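Local coordinates for protein aminopeptidase N (Francisella tularensis subsp. tularensis, PDB 5DLL) that is a zinc-dependent M1-family aminopeptidase that releases N-terminal amino acids, preferably alanine, and is probably involved in degrading intracellular peptides, at residues K19-S24 with R146-A151; A207-T212 with Q230-C235; M499-P504 with E526-K531; L607-L612 with R674-V679. All coordinates share one frame; numbering follows the deposited sequence.

Contact 1 (K19-S24 with R146-A151)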
loop_
_atom_site.group_PDB
_atom_site.type_symbol
_atom_site.label_atom_id
_atom_site.label_comp_id
_atom_site.label_asym_id
_atom_site.label_seq_id
_atom_site.Cartn_x
_atom_site.Cartn_y
_atom_site.Cartn_z
ATOM N N LYS A 19 -26.321 -6.816 -5.198
ATOM C CA LYS A 19 -27.602 -7.466 -4.889
ATOM C C LYS A 19 -28.010 -8.524 -5.922
ATOM O O LYS A 19 -28.881 -9.349 -5.648
ATOM C CB LYS A 19 -28.714 -6.422 -4.750
ATOM C CG LYS A 19 -29.125 -5.763 -6.059
ATOM C CD LYS A 19 -29.818 -4.431 -5.819
ATOM C CE LYS A 19 -30.381 -3.853 -7.108
ATOM N NZ LYS A 19 -29.327 -3.586 -8.126
ATOM N N ASP A 20 -27.386 -8.499 -7.100
ATOM C CA ASP A 20 -27.639 -9.508 -8.135
ATOM C C ASP A 20 -26.925 -10.844 -7.908
ATOM O O ASP A 20 -27.156 -11.788 -8.667
ATOM C CB ASP A 20 -27.243 -8.971 -9.518
ATOM C CG ASP A 20 -28.126 -7.828 -9.983
ATOM O OD1 ASP A 20 -29.238 -7.664 -9.428
ATOM O OD2 ASP A 20 -27.708 -7.102 -10.915
ATOM N N TYR A 21 -26.066 -10.940 -6.894
ATOM C CA TYR A 21 -25.275 -12.152 -6.703
ATOM C C TYR A 21 -26.164 -13.393 -6.601
ATOM O O TYR A 21 -27.119 -13.428 -5.823
ATOM C CB TYR A 21 -24.357 -12.070 -5.469
ATOM C CG TYR A 21 -23.684 -13.403 -5.160
ATOM C CD1 TYR A 21 -22.499 -13.784 -5.805
ATOM C CD2 TYR A 21 -24.252 -14.300 -4.254
ATOM C CE1 TYR A 21 -21.897 -15.008 -5.538
ATOM C CE2 TYR A 21 -23.659 -15.526 -3.987
ATOM C CZ TYR A 21 -22.486 -15.876 -4.630
ATOM O OH TYR A 21 -21.911 -17.093 -4.352
ATOM N N LYS A 22 -25.842 -14.389 -7.424
ATOM C CA LYS A 22 -26.403 -15.727 -7.316
ATOM C C LYS A 22 -25.239 -16.705 -7.257
ATOM O O LYS A 22 -24.270 -16.549 -8.005
ATOM C CB LYS A 22 -27.269 -16.060 -8.532
ATOM C CG LYS A 22 -28.737 -15.695 -8.398
ATOM C CD LYS A 22 -29.505 -16.149 -9.631
ATOM C CE LYS A 22 -30.939 -15.640 -9.641
ATOM N NZ LYS A 22 -31.808 -16.353 -8.667
ATOM N N PRO A 23 -25.320 -17.721 -6.377
ATOM C CA PRO A 23 -24.266 -18.729 -6.416
ATOM C C PRO A 23 -24.258 -19.450 -7.759
ATOM O O PRO A 23 -25.301 -19.561 -8.407
ATOM C CB PRO A 23 -24.637 -19.689 -5.280
ATOM C CG PRO A 23 -26.078 -19.444 -5.005
ATOM C CD PRO A 23 -26.332 -18.009 -5.346
ATOM N N SER A 24 -23.085 -19.913 -8.179
ATOM C CA SER A 24 -22.963 -20.697 -9.402
ATOM C C SER A 24 -23.846 -21.940 -9.308
ATOM O O SER A 24 -23.872 -22.599 -8.273
ATOM C CB SER A 24 -21.510 -21.110 -9.618
ATOM O OG SER A 24 -21.356 -21.782 -10.852
ATOM N N ARG A 146 -14.610 -17.361 -11.559
ATOM C CA ARG A 146 -15.184 -16.551 -10.492
ATOM C C ARG A 146 -14.661 -17.099 -9.169
ATOM O O ARG A 146 -14.446 -18.310 -9.038
ATOM C CB ARG A 146 -16.717 -16.591 -10.529
ATOM C CG ARG A 146 -17.306 -17.992 -10.513
ATOM C CD ARG A 146 -18.790 -17.983 -10.828
ATOM N NE ARG A 146 -19.600 -17.445 -9.736
ATOM C CZ ARG A 146 -20.922 -17.273 -9.791
ATOM N NH1 ARG A 146 -21.603 -17.580 -10.890
ATOM N NH2 ARG A 146 -21.571 -16.776 -8.742
ATOM N N PRO A 147 -14.457 -16.213 -8.180
ATOM C CA PRO A 147 -13.745 -16.613 -6.972
ATOM C C PRO A 147 -14.519 -17.531 -6.012
ATOM O O PRO A 147 -13.902 -18.145 -5.147
ATOM C CB PRO A 147 -13.412 -15.273 -6.311
ATOM C CG PRO A 147 -14.499 -14.352 -6.747
ATOM C CD PRO A 147 -14.891 -14.802 -8.126
ATOM N N ASP A 148 -15.842 -17.626 -6.153
ATOM C CA ASP A 148 -16.639 -18.513 -5.286
ATOM C C ASP A 148 -16.667 -19.962 -5.776
ATOM O O ASP A 148 -17.325 -20.810 -5.172
ATOM C CB ASP A 148 -18.065 -17.977 -5.054
ATOM C CG ASP A 148 -18.868 -17.830 -6.331
ATOM O OD1 ASP A 148 -18.265 -17.664 -7.408
ATOM O OD2 ASP A 148 -20.115 -17.868 -6.258
ATOM N N VAL A 149 -15.956 -20.243 -6.866
ATOM C CA VAL A 149 -15.736 -21.610 -7.311
ATOM C C VAL A 149 -14.265 -21.946 -7.085
ATOM O O VAL A 149 -13.382 -21.400 -7.761
ATOM C CB VAL A 149 -16.113 -21.792 -8.789
ATOM C CG1 VAL A 149 -15.843 -23.222 -9.242
ATOM C CG2 VAL A 149 -17.575 -21.428 -8.995
ATOM N N MET A 150 -14.026 -22.834 -6.116
ATOM C CA MET A 150 -12.686 -23.212 -5.685
ATOM C C MET A 150 -12.480 -24.710 -5.844
ATOM O O MET A 150 -13.336 -25.500 -5.446
ATOM C CB MET A 150 -12.482 -22.851 -4.217
ATOM C CG MET A 150 -12.666 -21.377 -3.884
ATOM S SD MET A 150 -12.696 -21.105 -2.102
ATOM C CE MET A 150 -14.160 -22.081 -1.763
ATOM N N ALA A 151 -11.327 -25.093 -6.391
ATOM C CA ALA A 151 -11.059 -26.482 -6.740
ATOM C C ALA A 151 -9.637 -26.909 -6.390
ATOM O O ALA A 151 -8.737 -26.080 -6.283
ATOM C CB ALA A 151 -11.302 -26.683 -8.220
#
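R146 carries this contact, its side chain running from the start of a turn to the backbone of the facing loop. At CB the chain sets off with CG between the backbone N and the carbonyl carbon (chi1 54°), then bends at chi3, bringing the guanidinium back beside D148, two residues further along the turn. There R146 NE donates to the syn lone pair of D148 OD1 at 2.7 Å, a salt bridge that fixes the rotation of the flat group. Over one face of the R146 guanidinium, offset toward the rim, S24 CB lies 3.7 Å above the plane, and R146 NH1 is 3.8 Å from that same S24 CB. At the tip, R146 NH2 donates in plane to K22 O at 2.8 Å, and gives a second, weak bond to D148 OD2. R146–V149 is a type I turn, suited to P147 at its second position; it leads into strand 150-160, while the 19-24 loop leads into strand 26-36, the parallel neighbour of that strand in the large sheet of the M1 N-terminal domain. Arginine suits the site because its several N-H groups can serve a carboxylate and a carbonyl together. Tip to tip with D148, Y21 OH donates to the anti lone pair of D148 OD2 at 2.7 Å; the Y21 ring and the R146 guanidinium cross obliquely, their planes 78° apart. The Y21 ring also makes a cation-pi contact with R323, whereas S24 OG is bonded to Y26 O.

Contact 2 (A207-T212 with Q230-C235)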
loop_
_atom_site.group_PDB
_atom_site.type_symbol
_atom_site.label_atom_id
_atom_site.label_comp_id
_atom_site.label_asym_id
_atom_site.label_seq_id
_atom_site.Cartn_x
_atom_site.Cartn_y
_atom_site.Cartn_z
ATOM N N ALA A 207 17.990 -18.625 -12.407
ATOM C CA ALA A 207 18.805 -18.905 -11.229
ATOM C C ALA A 207 17.913 -18.947 -9.988
ATOM O O ALA A 207 16.762 -18.502 -10.020
ATOM C CB ALA A 207 19.887 -17.850 -11.067
ATOM N N SER A 208 18.452 -19.471 -8.892
ATOM C CA SER A 208 17.668 -19.650 -7.676
ATOM C C SER A 208 18.486 -19.512 -6.396
ATOM O O SER A 208 19.683 -19.793 -6.375
ATOM C CB SER A 208 16.994 -21.025 -7.697
ATOM O OG SER A 208 17.956 -22.069 -7.707
ATOM N N ILE A 209 17.813 -19.064 -5.341
ATOM C CA ILE A 209 18.299 -19.174 -3.969
ATOM C C ILE A 209 17.364 -20.149 -3.256
ATOM O O ILE A 209 16.178 -19.871 -3.096
ATOM C CB ILE A 209 18.248 -17.819 -3.225
ATOM C CG1 ILE A 209 19.184 -16.802 -3.880
ATOM C CG2 ILE A 209 18.600 -17.998 -1.750
ATOM C CD1 ILE A 209 18.909 -15.372 -3.465
ATOM N N LYS A 210 17.901 -21.291 -2.844
ATOM C CA LYS A 210 17.124 -22.275 -2.099
ATOM C C LYS A 210 17.567 -22.310 -0.638
ATOM O O LYS A 210 18.754 -22.204 -0.331
ATOM C CB LYS A 210 17.245 -23.655 -2.748
ATOM C CG LYS A 210 16.706 -23.694 -4.168
ATOM C CD LYS A 210 16.208 -25.082 -4.541
ATOM C CE LYS A 210 15.575 -25.102 -5.925
ATOM N NZ LYS A 210 16.585 -24.983 -7.011
ATOM N N ASP A 211 16.595 -22.447 0.258
ATOM C CA ASP A 211 16.840 -22.421 1.698
ATOM C C ASP A 211 15.701 -23.180 2.380
ATOM O O ASP A 211 14.860 -23.768 1.692
ATOM C CB ASP A 211 16.908 -20.971 2.191
ATOM C CG ASP A 211 17.684 -20.816 3.493
ATOM O OD1 ASP A 211 17.817 -21.797 4.256
ATOM O OD2 ASP A 211 18.152 -19.692 3.761
ATOM N N THR A 212 15.678 -23.175 3.714
ATOM C CA THR A 212 14.707 -23.961 4.476
ATOM C C THR A 212 14.139 -23.194 5.675
ATOM O O THR A 212 14.751 -22.248 6.174
ATOM C CB THR A 212 15.346 -25.274 4.984
ATOM O OG1 THR A 212 16.296 -25.755 4.027
ATOM C CG2 THR A 212 14.288 -26.342 5.216
ATOM N N GLN A 230 21.523 -12.212 -13.299
ATOM C CA GLN A 230 21.984 -10.861 -12.948
ATOM C C GLN A 230 21.214 -10.213 -11.782
ATOM O O GLN A 230 21.735 -9.313 -11.115
ATOM C CB GLN A 230 21.971 -9.939 -14.180
ATOM C CG GLN A 230 20.618 -9.770 -14.869
ATOM C CD GLN A 230 20.344 -10.802 -15.956
ATOM O OE1 GLN A 230 20.889 -11.910 -15.940
ATOM N NE2 GLN A 230 19.481 -10.443 -16.899
ATOM N N ASP A 231 19.986 -10.674 -11.540
ATOM C CA ASP A 231 19.137 -10.143 -10.464
ATOM C C ASP A 231 19.245 -10.910 -9.131
ATOM O O ASP A 231 18.953 -10.354 -8.068
ATOM C CB ASP A 231 17.664 -10.138 -10.912
ATOM C CG ASP A 231 17.397 -9.199 -12.087
ATOM O OD1 ASP A 231 18.108 -8.181 -12.224
ATOM O OD2 ASP A 231 16.458 -9.475 -12.867
ATOM N N ILE A 232 19.661 -12.176 -9.186
ATOM C CA ILE A 232 19.552 -13.082 -8.032
ATOM C C ILE A 232 20.398 -12.661 -6.814
ATOM O O ILE A 232 19.987 -12.868 -5.666
ATOM C CB ILE A 232 19.847 -14.556 -8.446
ATOM C CG1 ILE A 232 19.313 -15.548 -7.400
ATOM C CG2 ILE A 232 21.339 -14.785 -8.681
ATOM C CD1 ILE A 232 17.814 -15.509 -7.187
ATOM N N ASP A 233 21.560 -12.054 -7.062
ATOM C CA ASP A 233 22.465 -11.629 -5.984
ATOM C C ASP A 233 21.853 -10.576 -5.049
ATOM O O ASP A 233 22.294 -10.432 -3.915
ATOM C CB ASP A 233 23.787 -11.098 -6.560
ATOM C CG ASP A 233 24.656 -12.196 -7.161
ATOM O OD1 ASP A 233 24.226 -13.370 -7.179
ATOM O OD2 ASP A 233 25.776 -11.878 -7.617
ATOM N N LYS A 234 20.841 -9.853 -5.522
ATOM C CA LYS A 234 20.178 -8.832 -4.719
ATOM C C LYS A 234 18.847 -9.332 -4.138
ATOM O O LYS A 234 18.023 -8.529 -3.696
ATOM C CB LYS A 234 19.952 -7.568 -5.560
ATOM C CG LYS A 234 21.215 -6.977 -6.177
ATOM C CD LYS A 234 21.452 -7.463 -7.604
ATOM C CE LYS A 234 22.777 -6.968 -8.170
ATOM N NZ LYS A 234 23.965 -7.702 -7.639
ATOM N N CYS A 235 18.643 -10.651 -4.123
ATOM C CA CYS A 235 17.411 -11.250 -3.593
ATOM C C CYS A 235 17.603 -11.948 -2.241
ATOM O O CYS A 235 16.724 -12.685 -1.794
ATOM C CB CYS A 235 16.830 -12.246 -4.608
ATOM S SG CYS A 235 16.127 -11.483 -6.087
#
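I232 and I209 have the most surface buried by the contact, and their aliphatic chains run antiparallel to each other, side against side. I232 holds CG1 anti to its backbone N (chi1 -162°), and the branch passes along that of I209, with I232 CG1 3.7 Å from I209 CG1. The end of the same branch, I232 CD1, lies 3.8 Å from I209 CG1, so the two chains touch along their lengths. The other branch of I232 goes to a different partner: I232 CG2 meets the CB of A207 at 4.1 Å. A207 and I209 stand two residues apart on the strand and therefore present their side chains to the same side; a methyl next to a longer branched chain gives I232 a shallow apolar seat. Strand 207-214 is an outermost strand of the five-stranded sheet of the thermolysin-like catalytic domain, paired antiparallel with 220-227. After strand 220-227 the chain passes through 230-235 into helix 236-253 and on to strand 261-267, parallel to 220-227, so this is the entry to a beta-alpha-beta crossover. I209, with CG1 anti to its carbonyl carbon (chi1 -64°), sends CD1 beyond I232 to the helix start, 3.9 Å from CB of C235, the N-cap residue. The I232 carbonyl oxygen, 3.5 Å from I209 CD1, is at the same time the acceptor for C235 N, so a polar atom facing an apolar methyl has its bond within the turn. Farther along the helix, M239 packs on I209, and K243 forms a salt bridge with D211.

Contact 3 (M499-P504 with E526-K531)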
loop_
_atom_site.group_PDB
_atom_site.type_symbol
_atom_site.label_atom_id
_atom_site.label_comp_id
_atom_site.label_asym_id
_atom_site.label_seq_id
_atom_site.Cartn_x
_atom_site.Cartn_y
_atom_site.Cartn_z
ATOM N N MET A 499 -9.059 6.057 24.774
ATOM C CA MET A 499 -8.876 7.313 25.493
ATOM C C MET A 499 -8.264 7.170 26.883
ATOM O O MET A 499 -8.074 6.066 27.398
ATOM C CB MET A 499 -10.223 8.049 25.583
ATOM C CG MET A 499 -11.372 7.232 26.166
ATOM S SD MET A 499 -11.499 7.290 27.965
ATOM C CE MET A 499 -12.062 8.970 28.218
ATOM N N GLY A 500 -7.937 8.323 27.461
ATOM C CA GLY A 500 -7.452 8.425 28.831
ATOM C C GLY A 500 -7.646 9.845 29.325
ATOM O O GLY A 500 -7.987 10.737 28.548
ATOM N N LEU A 501 -7.448 10.055 30.621
ATOM C CA LEU A 501 -7.489 11.395 31.200
ATOM C C LEU A 501 -6.135 11.711 31.809
ATOM O O LEU A 501 -5.473 10.829 32.357
ATOM C CB LEU A 501 -8.585 11.499 32.263
ATOM C CG LEU A 501 -10.026 11.321 31.774
ATOM C CD1 LEU A 501 -10.993 11.406 32.946
ATOM C CD2 LEU A 501 -10.381 12.346 30.705
ATOM N N ILE A 502 -5.726 12.970 31.700
ATOM C CA ILE A 502 -4.460 13.428 32.255
ATOM C C ILE A 502 -4.738 14.599 33.200
ATOM O O ILE A 502 -5.174 15.664 32.765
ATOM C CB ILE A 502 -3.477 13.859 31.140
ATOM C CG1 ILE A 502 -3.518 12.875 29.964
ATOM C CG2 ILE A 502 -2.057 13.961 31.683
ATOM C CD1 ILE A 502 -2.632 13.273 28.801
ATOM N N ASN A 503 -4.504 14.391 34.494
ATOM C CA ASN A 503 -4.667 15.458 35.493
ATOM C C ASN A 503 -3.447 16.401 35.489
ATOM O O ASN A 503 -2.452 16.109 34.818
ATOM C CB ASN A 503 -4.945 14.857 36.884
ATOM C CG ASN A 503 -3.805 13.998 37.408
ATOM O OD1 ASN A 503 -2.798 13.784 36.734
ATOM N ND2 ASN A 503 -3.971 13.492 38.625
ATOM N N PRO A 504 -3.516 17.536 36.222
ATOM C CA PRO A 504 -2.403 18.504 36.188
ATOM C C PRO A 504 -1.058 17.948 36.671
ATOM O O PRO A 504 -0.010 18.504 36.342
ATOM C CB PRO A 504 -2.882 19.626 37.114
ATOM C CG PRO A 504 -4.367 19.495 37.141
ATOM C CD PRO A 504 -4.621 18.022 37.070
ATOM N N GLU A 526 -16.771 9.727 37.432
ATOM C CA GLU A 526 -16.820 10.181 38.819
ATOM C C GLU A 526 -15.448 10.096 39.488
ATOM O O GLU A 526 -14.525 9.470 38.963
ATOM C CB GLU A 526 -17.844 9.359 39.602
ATOM C CG GLU A 526 -19.267 9.516 39.090
ATOM C CD GLU A 526 -20.157 8.346 39.458
ATOM O OE1 GLU A 526 -20.035 7.833 40.591
ATOM O OE2 GLU A 526 -20.985 7.941 38.613
ATOM N N ASN A 527 -15.330 10.745 40.644
ATOM C CA ASN A 527 -14.107 10.734 41.454
ATOM C C ASN A 527 -12.883 11.303 40.736
ATOM O O ASN A 527 -11.782 10.756 40.833
ATOM C CB ASN A 527 -13.812 9.321 41.970
ATOM C CG ASN A 527 -15.018 8.679 42.621
ATOM O OD1 ASN A 527 -15.950 8.250 41.940
ATOM N ND2 ASN A 527 -15.009 8.611 43.947
ATOM N N ILE A 528 -13.085 12.409 40.025
ATOM C CA ILE A 528 -12.004 13.102 39.333
ATOM C C ILE A 528 -11.668 14.377 40.100
ATOM O O ILE A 528 -12.382 15.378 40.010
ATOM C CB ILE A 528 -12.389 13.421 37.872
ATOM C CG1 ILE A 528 -12.777 12.133 37.126
ATOM C CG2 ILE A 528 -11.256 14.149 37.159
ATOM C CD1 ILE A 528 -11.755 11.016 37.208
ATOM N N ALA A 529 -10.573 14.323 40.854
ATOM C CA ALA A 529 -10.199 15.395 41.777
ATOM C C ALA A 529 -9.793 16.697 41.084
ATOM O O ALA A 529 -9.917 17.770 41.677
ATOM C CB ALA A 529 -9.078 14.926 42.696
ATOM N N ALA A 530 -9.308 16.602 39.846
ATOM C CA ALA A 530 -8.796 17.768 39.125
ATOM C C ALA A 530 -9.352 17.844 37.702
ATOM O O ALA A 530 -9.507 16.815 37.043
ATOM C CB ALA A 530 -7.277 17.723 39.093
ATOM N N LYS A 531 -9.643 19.067 37.243
ATOM C CA LYS A 531 -10.110 19.316 35.870
ATOM C C LYS A 531 -9.070 18.826 34.857
ATOM O O LYS A 531 -8.045 19.482 34.658
ATOM C CB LYS A 531 -10.386 20.811 35.650
ATOM C CG LYS A 531 -10.692 21.196 34.205
ATOM C CD LYS A 531 -11.083 22.661 34.084
ATOM C CE LYS A 531 -12.563 22.882 34.350
ATOM N NZ LYS A 531 -13.408 22.499 33.183
#
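Two pairs of apolar groups face each other across this contact, one inside the domain and one near its surface, and no hydrogen bond joins the segments. In the interior, L501 and I528 point toward each other and meet at their tips. L501 has CG beside its backbone N and an extended outer torsion (chi2 178°), while I528 is bent at its own second torsion (chi2 -52°). Their terminal methyls, L501 CD1 and I528 CD1, end 4.3 Å apart, a loose meeting between two branched residues of the kind that fill a beta-sandwich core. Strand 495-502 is the middle strand of the three-stranded sheet of the Ig-like domain, and the 526-531 loop carries the chain from strand 520-525 in the other sheet to 533-535, which pairs with 495-502. The contact thus lies where the chain changes sheets. I528 is tied to that second sheet by its carbonyl oxygen, which accepts from Y466 OH. Toward the surface the small methyl of A530 is aimed at the strand's exit, alongside the CD–CG bond of the P504 ring: CB of A530 is 3.4 Å from P504 CD and 3.9 Å from P504 CG. The single methyl of A530 is small enough to lie against the ring, which suits alanine to a place so near the proline, and the ring offers it a rigid apolar flank. N503 stands just before the proline and gives only its CB to the contact, with N503 CB 4.3 Å from CB of A530. Its amide bends away on chi1 62°, and OD1 takes the backbone N of G506 in the following turn.

Contact 4 (L607-L612 with R674-V679)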
loop_
_atom_site.group_PDB
_atom_site.type_symbol
_atom_site.label_atom_id
_atom_site.label_comp_id
_atom_site.label_asym_id
_atom_site.label_seq_id
_atom_site.Cartn_x
_atom_site.Cartn_y
_atom_site.Cartn_z
ATOM N N LEU A 607 10.188 7.763 16.515
ATOM C CA LEU A 607 9.005 8.548 16.880
ATOM C C LEU A 607 9.377 9.998 17.201
ATOM O O LEU A 607 8.655 10.925 16.832
ATOM C CB LEU A 607 8.283 7.908 18.074
ATOM C CG LEU A 607 7.298 8.765 18.874
ATOM C CD1 LEU A 607 6.097 9.178 18.035
ATOM C CD2 LEU A 607 6.866 8.001 20.116
ATOM N N ILE A 608 10.500 10.181 17.894
ATOM C CA ILE A 608 11.046 11.516 18.143
ATOM C C ILE A 608 11.279 12.249 16.811
ATOM O O ILE A 608 10.877 13.403 16.656
ATOM C CB ILE A 608 12.354 11.450 18.971
ATOM C CG1 ILE A 608 12.056 10.987 20.403
ATOM C CG2 ILE A 608 13.035 12.810 19.027
ATOM C CD1 ILE A 608 13.285 10.646 21.226
ATOM N N SER A 609 11.907 11.564 15.854
ATOM C CA SER A 609 12.182 12.131 14.529
ATOM C C SER A 609 10.928 12.629 13.804
ATOM O O SER A 609 10.976 13.649 13.120
ATOM C CB SER A 609 12.898 11.103 13.650
ATOM O OG SER A 609 13.907 10.425 14.376
ATOM N N ASN A 610 9.819 11.901 13.943
ATOM C CA ASN A 610 8.550 12.282 13.303
ATOM C C ASN A 610 7.902 13.480 13.981
ATOM O O ASN A 610 7.394 14.379 13.307
ATOM C CB ASN A 610 7.550 11.113 13.281
ATOM C CG ASN A 610 7.475 10.429 11.929
ATOM O OD1 ASN A 610 6.391 10.255 11.372
ATOM N ND2 ASN A 610 8.626 10.047 11.392
ATOM N N ALA A 611 7.915 13.480 15.311
ATOM C CA ALA A 611 7.317 14.560 16.095
ATOM C C ALA A 611 8.090 15.875 15.962
ATOM O O ALA A 611 7.490 16.954 15.982
ATOM C CB ALA A 611 7.210 14.151 17.553
ATOM N N LEU A 612 9.410 15.785 15.812
ATOM C CA LEU A 612 10.254 16.978 15.740
ATOM C C LEU A 612 10.366 17.573 14.331
ATOM O O LEU A 612 10.806 18.716 14.177
ATOM C CB LEU A 612 11.653 16.689 16.302
ATOM C CG LEU A 612 11.790 16.395 17.803
ATOM C CD1 LEU A 612 13.261 16.294 18.170
ATOM C CD2 LEU A 612 11.111 17.435 18.681
ATOM N N ARG A 674 19.696 6.657 13.094
ATOM C CA ARG A 674 20.052 7.266 11.807
ATOM C C ARG A 674 19.076 8.325 11.309
ATOM O O ARG A 674 19.470 9.240 10.583
ATOM C CB ARG A 674 20.200 6.194 10.720
ATOM C CG ARG A 674 21.584 5.577 10.626
ATOM C CD ARG A 674 21.710 4.699 9.391
ATOM N NE ARG A 674 20.902 3.485 9.508
ATOM C CZ ARG A 674 21.294 2.358 10.103
ATOM N NH1 ARG A 674 22.501 2.257 10.650
ATOM N NH2 ARG A 674 20.471 1.315 10.149
ATOM N N LYS A 675 17.805 8.203 11.667
ATOM C CA LYS A 675 16.831 9.184 11.200
ATOM C C LYS A 675 16.714 10.384 12.133
ATOM O O LYS A 675 16.554 11.506 11.657
ATOM C CB LYS A 675 15.470 8.558 10.886
ATOM C CG LYS A 675 14.788 7.805 12.010
ATOM C CD LYS A 675 13.470 7.217 11.524
ATOM C CE LYS A 675 13.673 6.131 10.472
ATOM N NZ LYS A 675 12.404 5.447 10.108
ATOM N N LEU A 676 16.820 10.169 13.443
ATOM C CA LEU A 676 16.923 11.301 14.370
ATOM C C LEU A 676 18.200 12.087 14.078
ATOM O O LEU A 676 18.202 13.320 14.119
ATOM C CB LEU A 676 16.921 10.852 15.833
ATOM C CG LEU A 676 16.958 12.015 16.837
ATOM C CD1 LEU A 676 15.706 12.870 16.708
ATOM C CD2 LEU A 676 17.123 11.538 18.270
ATOM N N LYS A 677 19.281 11.362 13.793
ATOM C CA LYS A 677 20.522 11.975 13.330
ATOM C C LYS A 677 20.271 12.880 12.120
ATOM O O LYS A 677 20.788 13.994 12.057
ATOM C CB LYS A 677 21.550 10.895 12.981
ATOM C CG LYS A 677 22.792 11.435 12.290
ATOM C CD LYS A 677 23.911 10.413 12.214
ATOM C CE LYS A 677 23.513 9.197 11.400
ATOM N NZ LYS A 677 24.718 8.452 10.943
ATOM N N GLY A 678 19.481 12.388 11.165
ATOM C CA GLY A 678 19.127 13.147 9.967
ATOM C C GLY A 678 18.263 14.364 10.247
ATOM O O GLY A 678 18.472 15.426 9.653
ATOM N N VAL A 679 17.286 14.214 11.140
ATOM C CA VAL A 679 16.434 15.337 11.547
ATOM C C VAL A 679 17.280 16.438 12.176
ATOM O O VAL A 679 17.107 17.616 11.864
ATOM C CB VAL A 679 15.338 14.907 12.544
ATOM C CG1 VAL A 679 14.611 16.123 13.121
ATOM C CG2 VAL A 679 14.351 13.970 11.865
#
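Helix-to-helix packing, largely buried, joins helix 605-612 to helix 668-685 in the C-terminal helical domain. The short segments run roughly alongside each other, their N-to-C directions 26° apart and their axes 8.6 Å apart at closest approach. That nearness rests on S609, which points straight at the other helix and brings so little bulk that S609 CA lies 4.8 Å from L676 CA. S609 CB meets V679 CG2 at 3.7 Å, and S609 OG lies 3.6 Å from K675 CG. OG also comes near the L676 backbone N, but the angle is poor and no bond results; the hydroxyl instead bonds K605 O, one turn back in its own helix, which satisfies a polar atom amid apolar neighbours. This is the region of ARM-like repeats, where successive helices stack into a superhelical solenoid, and here the small S609 lets the two helices come close. Larger side chains fill the flanks of the serine. L676, with CG anti to its backbone N (chi1 -177°), sends CD1 obliquely across to I608 CG2 at 3.5 Å, with L612 CD1 farther off at 4.5 Å. V679 uses its other methyl, CG1, to approach L612 CB at 4.4 Å. Behind them V654 and C658 of helix 648-658 pack on L676, and F594, I597 and L598 of helix 588-598 on L612.

Overall arrangement
The four contacts follow one another along the chain and none touches another. They fall in the N-terminal domain (contact 1), the catalytic domain's sheet (contact 2), the Ig-like domain (contact 3) and the helical C-terminal domain (contact 4). Contacts 3 and 4 come closest, about 14 Å between nearest atoms; contacts 2 and 4 follow at about 17 Å, and contacts 1 and 2 at about 24 Å. Contacts 1 and 4 lie on opposite sides of the chain's centre, as do contacts 2 and 3. All are away from the zinc held by H309, H313 and E332, yet R674 of contact 4 forms a salt bridge with D297, where the helix bearing H309 begins.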